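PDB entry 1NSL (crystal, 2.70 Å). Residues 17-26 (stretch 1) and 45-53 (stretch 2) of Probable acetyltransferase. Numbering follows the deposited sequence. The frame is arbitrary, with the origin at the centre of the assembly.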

# COMPACT_ATOMS: atom_id res chain seq x y z
N GLU C 17 0.03 -8.92 -20.69
CA GLU C 17 -0.37 -9.65 -19.50
C GLU C 17 0.83 -10.39 -18.94
O GLU C 17 1.72 -10.78 -19.69
CB GLU C 17 -1.39 -10.71 -19.87
CG GLU C 17 -2.43 -10.29 -20.86
CD GLU C 17 -3.34 -11.44 -21.19
OE1 GLU C 17 -3.17 -12.52 -20.57
OE2 GLU C 17 -4.20 -11.26 -22.09
N PRO C 18 0.82 -10.67 -17.65
CA PRO C 18 1.93 -11.41 -17.08
C PRO C 18 2.31 -12.60 -17.95
O PRO C 18 3.48 -12.84 -18.13
CB PRO C 18 1.41 -11.78 -15.70
CG PRO C 18 0.61 -10.60 -15.36
CD PRO C 18 -0.18 -10.36 -16.62
N LYS C 19 1.40 -13.31 -18.55
CA LYS C 19 1.94 -14.41 -19.35
C LYS C 19 2.77 -14.01 -20.65
O LYS C 19 3.38 -14.88 -21.28
CB LYS C 19 0.86 -15.42 -19.68
CG LYS C 19 -0.14 -14.89 -20.71
CD LYS C 19 -1.34 -15.87 -20.81
CE LYS C 19 -2.32 -15.49 -21.95
NZ LYS C 19 -3.04 -16.75 -22.43
N ASP C 20 2.79 -12.73 -21.03
CA ASP C 20 3.60 -12.30 -22.16
C ASP C 20 5.05 -12.12 -21.72
O ASP C 20 5.93 -11.83 -22.53
CB ASP C 20 3.15 -10.95 -22.74
CG ASP C 20 1.76 -10.97 -23.38
OD1 ASP C 20 1.36 -11.94 -24.13
OD2 ASP C 20 0.99 -9.99 -23.18
N ALA C 21 5.33 -12.25 -20.43
CA ALA C 21 6.73 -11.99 -20.00
C ALA C 21 7.88 -12.80 -20.70
O ALA C 21 8.82 -12.19 -21.23
CB ALA C 21 6.87 -12.00 -18.47
N GLU C 22 7.86 -14.13 -20.67
CA GLU C 22 8.89 -14.85 -21.44
C GLU C 22 9.07 -14.22 -22.86
O GLU C 22 10.16 -13.79 -23.17
CB GLU C 22 8.65 -16.39 -21.50
CG GLU C 22 8.12 -17.03 -20.21
CD GLU C 22 6.61 -16.77 -20.02
OE1 GLU C 22 5.78 -17.63 -20.40
OE2 GLU C 22 6.23 -15.68 -19.51
N ARG C 23 8.02 -14.12 -23.68
CA ARG C 23 8.18 -13.57 -25.03
C ARG C 23 8.70 -12.14 -25.06
O ARG C 23 9.54 -11.82 -25.88
CB ARG C 23 6.92 -13.74 -25.89
CG ARG C 23 6.66 -15.21 -26.22
CD ARG C 23 5.39 -15.56 -27.08
NE ARG C 23 5.17 -17.02 -27.29
CZ ARG C 23 4.19 -17.53 -28.06
NH1 ARG C 23 4.06 -18.85 -28.20
NH2 ARG C 23 3.34 -16.72 -28.70
N LEU C 24 8.22 -11.28 -24.16
CA LEU C 24 8.71 -9.92 -24.12
C LEU C 24 10.21 -9.90 -23.79
O LEU C 24 11.00 -9.28 -24.48
CB LEU C 24 7.95 -9.11 -23.08
CG LEU C 24 8.30 -7.63 -23.01
CD1 LEU C 24 7.99 -7.04 -24.33
CD2 LEU C 24 7.50 -6.93 -21.99
N ALA C 25 10.60 -10.59 -22.74
CA ALA C 25 11.98 -10.57 -22.33
C ALA C 25 12.91 -11.09 -23.44
O ALA C 25 13.99 -10.56 -23.68
CB ALA C 25 12.16 -11.39 -21.04
N GLU C 26 12.49 -12.12 -24.13
CA GLU C 26 13.35 -12.68 -25.16
C GLU C 26 13.47 -11.68 -26.30
O GLU C 26 14.56 -11.41 -26.82
CB GLU C 26 12.78 -14.00 -25.62
CG GLU C 26 13.42 -14.64 -26.84
CD GLU C 26 12.76 -15.98 -27.09
OE1 GLU C 26 11.64 -16.19 -26.55
OE2 GLU C 26 13.36 -16.84 -27.79
N PRO C 45 18.71 -4.95 -18.53
CA PRO C 45 17.55 -5.38 -19.30
C PRO C 45 16.71 -6.38 -18.57
O PRO C 45 16.81 -6.58 -17.36
CB PRO C 45 18.15 -6.02 -20.56
CG PRO C 45 19.64 -5.77 -20.46
CD PRO C 45 19.97 -5.52 -19.04
N SER C 46 15.87 -7.05 -19.33
CA SER C 46 14.89 -7.95 -18.80
C SER C 46 15.34 -9.10 -17.94
O SER C 46 16.53 -9.29 -17.64
CB SER C 46 14.18 -8.52 -20.00
OG SER C 46 15.01 -8.30 -21.13
N SER C 47 14.33 -9.89 -17.60
CA SER C 47 14.40 -11.03 -16.73
C SER C 47 12.96 -11.43 -16.70
O SER C 47 12.16 -10.74 -16.14
CB SER C 47 14.78 -10.60 -15.33
OG SER C 47 14.09 -11.39 -14.39
N ALA C 48 12.60 -12.52 -17.35
CA ALA C 48 11.19 -12.92 -17.46
C ALA C 48 10.42 -12.87 -16.14
O ALA C 48 9.22 -12.66 -16.15
CB ALA C 48 11.04 -14.29 -18.12
N ASP C 49 11.09 -13.09 -15.00
CA ASP C 49 10.42 -12.96 -13.72
C ASP C 49 10.06 -11.52 -13.42
O ASP C 49 8.96 -11.22 -13.04
CB ASP C 49 11.30 -13.52 -12.62
CG ASP C 49 11.21 -15.02 -12.53
OD1 ASP C 49 11.11 -15.52 -11.41
OD2 ASP C 49 11.20 -15.77 -13.54
N THR C 50 11.00 -10.62 -13.57
CA THR C 50 10.73 -9.24 -13.28
C THR C 50 9.56 -8.71 -14.10
O THR C 50 8.67 -8.10 -13.52
CB THR C 50 12.00 -8.38 -13.42
OG1 THR C 50 13.03 -8.87 -12.51
CG2 THR C 50 11.72 -6.94 -12.97
N TYR C 51 9.51 -8.97 -15.41
CA TYR C 51 8.35 -8.51 -16.17
C TYR C 51 7.05 -9.15 -15.70
O TYR C 51 5.99 -8.53 -15.73
CB TYR C 51 8.51 -8.73 -17.68
CG TYR C 51 9.44 -7.76 -18.27
CD1 TYR C 51 10.77 -8.10 -18.50
CD2 TYR C 51 9.04 -6.48 -18.53
CE1 TYR C 51 11.65 -7.17 -19.02
CE2 TYR C 51 9.91 -5.56 -19.03
CZ TYR C 51 11.19 -5.90 -19.28
OH TYR C 51 12.02 -4.97 -19.79
N ARG C 52 7.14 -10.39 -15.28
CA ARG C 52 5.95 -11.07 -14.83
C ARG C 52 5.48 -10.57 -13.49
O ARG C 52 4.29 -10.42 -13.25
CB ARG C 52 6.22 -12.55 -14.69
CG ARG C 52 4.98 -13.38 -14.62
CD ARG C 52 5.20 -14.89 -14.92
NE ARG C 52 6.57 -15.25 -14.63
CZ ARG C 52 7.41 -15.80 -15.50
NH1 ARG C 52 7.00 -16.11 -16.72
NH2 ARG C 52 8.64 -16.05 -15.12
N GLU C 53 6.40 -10.31 -12.58
CA GLU C 53 5.90 -10.03 -11.25
C GLU C 53 5.69 -8.56 -10.91
O GLU C 53 4.89 -8.21 -10.04
CB GLU C 53 6.79 -10.72 -10.21
CG GLU C 53 6.81 -12.24 -10.28
CD GLU C 53 8.17 -12.79 -9.82
OE1 GLU C 53 8.91 -12.02 -9.17
OE2 GLU C 53 8.52 -13.98 -10.10

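No hydrogen bond crosses between these two stretches; the polar link that does is a salt bridge between two more exposed residues, beside a contact made mainly of methyls, backbone and a tyrosine, and it belongs to an arginine serving two acids. Arg 52 NH1 lies 2.9 Å from Glu 22 OE2, with the carboxylate oxygen at the edge of the guanidinium, near its plane. Within its own helix, Arg 52 NH2 reaches Asp 49 OD2 at 3.0 Å, a salt bridge whose hydrogen bond is weak because the angle at the proton is poor. Both Arg 52 and Glu 22 have CA-to-CB bonds that point sideways, yet their ends come nearer the other stretch. Glu 22 folds through chi1 m and chi2 p, while Arg 52 extends through t, t before chi3 turns to 25°, between wells. A long, flexible side chain suits this position: its aliphatic part also covers the neighbouring stretch, with Arg 52 CG 4.1 Å from Pro 18 CB, and Arg 52 gives up more area than any other residue, 80 Å².

Apart from the charges, Ala 21, Ala 25 and Ala 48 let the helices pack methyl against backbone; at Pro 18 and Arg 52, whose CA atoms are 4.6 Å apart, the arginine's CA-to-CB bond points sideways. The helix axes approach to 8.3 Å and their directions differ by 128°, so the helices cross obliquely, with their directions more opposed than aligned. Pro 18 sits across from Arg 52, Glu 22 from Ala 48 and Ala 25 from Ser 46. Ala 21 points toward the second helix and places its CB 3.4 Å from Ala 48 O and 3.6 Å from Arg 52 N, so a methyl packs directly on backbone. One turn later Ala 25 repeats the pattern, its CB 3.7 Å from Ser 46 CB and 3.9 Å from Ala 48 N. Ala 48 answers with another short side chain, its CB 4.0 Å from Glu 22 CA.

The larger side chains lie beside this alanine track. Buried Tyr 51, chi1 m, points toward stretch 1, and its CB meets Ala 21 CB at 3.7 Å. Leu 24, in the t, p rotamer, sets its CD2 3.8 Å from Tyr 51 CD2 and 4.3 Å from the centroid of the Tyr 51 ring, an off-centre CH-pi contact. Tyr 51 CD1 lies 4.4 Å from Ala 25 CB, so the tyrosine packs on leucine and on both alanines of stretch 1.

Each stretch also organises its own start. Ser 47 caps the second helix, accepting at OG from Thr 50 N at 3.3 Å, with its CA-to-CB bond away from the contact. In stretch 1, Glu 17 N donates to Asp 20 OD2 at 2.9 Å. Altogether 425 Å² is buried, both sides summed.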